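Local coordinates for protein ricin B-related lectin (Polyporus squamosus, PDB 5MUA) that binds galactose through a beta-trefoil lectin domain and carries a papain-like cysteine protease domain that is activated by calcium, at residues Leu48-Pro53 with Asn230-Leu235. Residues are numbered along the deposited sequence; the frame is centred on the assembly and turned at random.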
ATOM      1  N   LEU B  48      -2.279 -22.363  12.504  1.00 11.28           N
ATOM      2  CA  LEU B  48      -2.568 -21.178  13.288  1.00 11.13           C
ATOM      3  C   LEU B  48      -3.992 -21.189  13.753  1.00 11.21           C
ATOM      4  O   LEU B  48      -4.894 -21.323  12.947  1.00 11.63           O
ATOM      5  CB  LEU B  48      -2.317 -19.925  12.466  1.00 11.49           C
ATOM      6  CG  LEU B  48      -0.858 -19.798  11.992  1.00 12.39           C
ATOM      7  CD1 LEU B  48      -0.745 -18.743  10.875  1.00 12.66           C
ATOM      8  CD2 LEU B  48       0.080 -19.452  13.170  1.00 13.32           C
ATOM      9  N   TRP B  49      -4.190 -20.946  15.052  1.00 11.04           N
ATOM     10  CA  TRP B  49      -5.531 -20.984  15.630  1.00 10.77           C
ATOM     11  C   TRP B  49      -5.926 -19.669  16.268  1.00 11.13           C
ATOM     12  O   TRP B  49      -5.229 -19.138  17.171  1.00 12.04           O
ATOM     13  CB  TRP B  49      -5.640 -22.108  16.662  1.00 10.18           C
ATOM     14  CG  TRP B  49      -5.381 -23.437  16.028  1.00 10.69           C
ATOM     15  CD1 TRP B  49      -4.172 -24.081  15.967  1.00 10.96           C
ATOM     16  CD2 TRP B  49      -6.296 -24.271  15.254  1.00 10.61           C
ATOM     17  NE1 TRP B  49      -4.297 -25.238  15.287  1.00 10.01           N
ATOM     18  CE2 TRP B  49      -5.574 -25.399  14.844  1.00 10.43           C
ATOM     19  CE3 TRP B  49      -7.655 -24.195  14.939  1.00 10.53           C
ATOM     20  CZ2 TRP B  49      -6.153 -26.449  14.088  1.00 11.05           C
ATOM     21  CZ3 TRP B  49      -8.256 -25.238  14.194  1.00 10.88           C
ATOM     22  CH2 TRP B  49      -7.490 -26.356  13.776  1.00 11.25           C
ATOM     23  N   LEU B  50      -7.052 -19.132  15.793  1.00 12.16           N
ATOM     24  CA  LEU B  50      -7.607 -17.877  16.261  1.00 13.15           C
ATOM     25  C   LEU B  50      -8.682 -18.220  17.266  1.00 12.85           C
ATOM     26  O   LEU B  50      -9.650 -18.841  16.936  1.00 13.69           O
ATOM     27  CB  LEU B  50      -8.220 -17.049  15.095  1.00 14.57           C
ATOM     28  CG  LEU B  50      -9.025 -15.804  15.509  1.00 15.06           C
ATOM     29  CD1 LEU B  50      -8.208 -14.762  16.307  1.00 15.19           C
ATOM     30  CD2 LEU B  50      -9.567 -15.083  14.301  1.00 15.87           C
ATOM     31  N   ILE B  51      -8.428 -17.826  18.507  1.00 12.38           N
ATOM     32  CA  ILE B  51      -9.194 -18.248  19.673  1.00 12.71           C
ATOM     33  C   ILE B  51      -9.912 -17.027  20.165  1.00 12.20           C
ATOM     34  O   ILE B  51      -9.270 -16.018  20.521  1.00 13.34           O
ATOM     35  CB  ILE B  51      -8.259 -18.864  20.715  1.00 11.92           C
ATOM     36  CG1 ILE B  51      -7.639 -20.098  20.114  1.00 12.30           C
ATOM     37  CG2 ILE B  51      -9.088 -19.254  21.949  1.00 12.62           C
ATOM     38  CD1 ILE B  51      -6.760 -20.885  21.079  1.00 12.30           C
ATOM     39  N   GLU B  52     -11.228 -17.066  20.090  1.00 13.10           N
ATOM     40  CA  GLU B  52     -12.074 -15.906  20.338  1.00 14.09           C
ATOM     41  C   GLU B  52     -13.089 -16.155  21.466  1.00 14.25           C
ATOM     42  O   GLU B  52     -13.810 -17.103  21.434  1.00 13.90           O
ATOM     43  CB  GLU B  52     -12.771 -15.396  19.083  1.00 13.20           C
ATOM     44  CG  GLU B  52     -11.808 -14.945  17.998  1.00 14.04           C
ATOM     45  CD  GLU B  52     -12.451 -14.727  16.638  1.00 12.95           C
ATOM     46  OE1 GLU B  52     -12.870 -15.722  16.025  1.00 14.41           O
ATOM     47  OE2 GLU B  52     -12.589 -13.550  16.221  1.00 14.37           O
ATOM     48  N   PRO B  53     -13.158 -15.225  22.416  1.00 14.89           N
ATOM     49  CA  PRO B  53     -14.080 -15.387  23.545  1.00 17.03           C
ATOM     50  C   PRO B  53     -15.501 -15.334  23.077  1.00 17.03           C
ATOM     51  O   PRO B  53     -15.801 -14.543  22.166  1.00 18.19           O
ATOM     52  CB  PRO B  53     -13.722 -14.208  24.471  1.00 16.35           C
ATOM     53  CG  PRO B  53     -13.152 -13.167  23.573  1.00 16.73           C
ATOM     54  CD  PRO B  53     -12.405 -13.961  22.495  1.00 15.84           C
ATOM     55  N   ASN B 230     -11.697 -14.025   9.599  1.00 14.10           N
ATOM     56  CA  ASN B 230     -11.579 -12.606   9.822  1.00 15.63           C
ATOM     57  C   ASN B 230     -11.201 -12.285  11.290  1.00 15.30           C
ATOM     58  O   ASN B 230     -10.879 -13.213  12.063  1.00 15.85           O
ATOM     59  CB  ASN B 230     -12.914 -12.014   9.398  1.00 15.41           C
ATOM     60  CG  ASN B 230     -13.986 -12.339  10.336  1.00 17.72           C
ATOM     61  OD1 ASN B 230     -13.766 -13.067  11.322  1.00 16.29           O
ATOM     62  ND2 ASN B 230     -15.185 -11.740  10.118  1.00 19.11           N
ATOM     63  N   GLY B 231     -11.190 -11.011  11.657  1.00 13.98           N
ATOM     64  CA  GLY B 231     -11.043 -10.619  13.023  1.00 14.43           C
ATOM     65  C   GLY B 231      -9.630 -10.453  13.521  1.00 13.84           C
ATOM     66  O   GLY B 231      -9.416 -10.337  14.723  1.00 13.85           O
ATOM     67  N   PHE B 232      -8.669 -10.387  12.592  1.00 12.23           N
ATOM     68  CA  PHE B 232      -7.300  -9.983  12.914  1.00 12.44           C
ATOM     69  C   PHE B 232      -6.665  -9.415  11.627  1.00 12.51           C
ATOM     70  O   PHE B 232      -7.204  -9.590  10.515  1.00 12.45           O
ATOM     71  CB  PHE B 232      -6.445 -11.180  13.345  1.00 12.83           C
ATOM     72  CG  PHE B 232      -6.188 -12.183  12.253  1.00 13.69           C
ATOM     73  CD1 PHE B 232      -7.182 -13.084  11.810  1.00 14.79           C
ATOM     74  CD2 PHE B 232      -4.934 -12.317  11.700  1.00 13.43           C
ATOM     75  CE1 PHE B 232      -6.897 -14.012  10.783  1.00 14.02           C
ATOM     76  CE2 PHE B 232      -4.679 -13.267  10.710  1.00 13.52           C
ATOM     77  CZ  PHE B 232      -5.659 -14.096  10.244  1.00 13.33           C
ATOM     78  N   ALA B 233      -5.497  -8.789  11.825  1.00 11.91           N
ATOM     79  CA  ALA B 233      -4.722  -8.237  10.734  1.00 12.41           C
ATOM     80  C   ALA B 233      -3.329  -8.717  10.869  1.00 12.20           C
ATOM     81  O   ALA B 233      -2.949  -9.298  11.882  1.00 13.76           O
ATOM     82  CB  ALA B 233      -4.749  -6.702  10.789  1.00 12.31           C
ATOM     83  N   LEU B 234      -2.561  -8.495   9.818  1.00 11.36           N
ATOM     84  CA  LEU B 234      -1.134  -8.793   9.821  0.80 11.43           C
ATOM     85  C   LEU B 234      -0.341  -7.548  10.153  1.00 11.57           C
ATOM     86  O   LEU B 234      -0.544  -6.480   9.524  1.00 11.32           O
ATOM     87  CB  LEU B 234      -0.707  -9.333   8.443  0.80 11.64           C
ATOM     88  CG  LEU B 234      -1.408 -10.580   7.870  0.80 11.90           C
ATOM     89  CD1 LEU B 234      -0.725 -11.034   6.615  0.80 11.61           C
ATOM     90  CD2 LEU B 234      -1.550 -11.747   8.838  0.80 12.33           C
ATOM     91  N   LEU B 235       0.570  -7.639  11.118  1.00 12.42           N
ATOM     92  CA  LEU B 235       1.417  -6.500  11.473  1.00 12.07           C
ATOM     93  C   LEU B 235       2.434  -6.206  10.403  1.00 11.62           C
ATOM     94  O   LEU B 235       3.244  -7.033  10.101  1.00 11.47           O
ATOM     95  CB  LEU B 235       2.166  -6.717  12.800  1.00 13.71           C
ATOM     96  CG  LEU B 235       3.029  -5.512  13.253  1.00 14.83           C
ATOM     97  CD1 LEU B 235       2.240  -4.208  13.382  1.00 16.00           C
ATOM     98  CD2 LEU B 235       3.761  -5.840  14.516  1.00 15.83           C
TER
HETATM   99  O   HOH W   1     -10.590 -11.749  16.637  1.00 14.27           O
HETATM  100  O   HOH W   2     -12.735 -14.959  13.353  1.00 16.50           O
HETATM  101  O   HOH W   3     -13.932 -12.352  14.178  1.00 25.58           O
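The phenyl ring of Phe232 is met obliquely by a methyl of Leu50, with CD2 of Leu50 4.0 Å from CD1 of Phe232, while the carbonyl O of Asn230 lies in the ring plane at the edge. The contact joins the ricin-type beta-trefoil, through its strand 49-53, to the papain-like protease domain, at the loop residues 230-232 that lead into strand 233-243. With CG anti to the backbone N (chi1 171°) and CD2 in turn anti to CA, the side chain of Leu50 extends CD2 to the loop. There it packs closely against the backbone, 3.2 Å from O of Asn230. Ile8 touches both Leu50 and Phe232, strand 178-180 continues the apolar layer, with Leu178 against Leu50 and Leu180 against Phe232, and Phe227 adds an edge-to-face ring pair with Phe232. Ile205 of the second subunit packs on Phe232, and Gly231 makes backbone hydrogen bonds to that subunit, so the domain junction also adjoins the dimer interface. A bound calcium ion lies about 9 Å from the side chain of Phe232.

Beside this apolar patch the junction turns polar and is bridged by water. The carboxylate of Glu52 faces the loop without bonding to it directly; three waters fill the gap. The water linking Glu52 to the backbone of Gly231 donates to OE2 of Glu52 and to O of Gly231, at 2.7 Å each. Gly231 has a positive phi of 88°, in the left-handed region that glycine readily adopts. A second water lies 2.8 Å from OE1 of Glu52 and 2.9 Å from O of Asn230 and can donate to either, but acceptors within reach outnumber its protons. Likewise, a third sits 2.7 Å from OE2 of Glu52 and 2.9 Å from OD1 of Asn230.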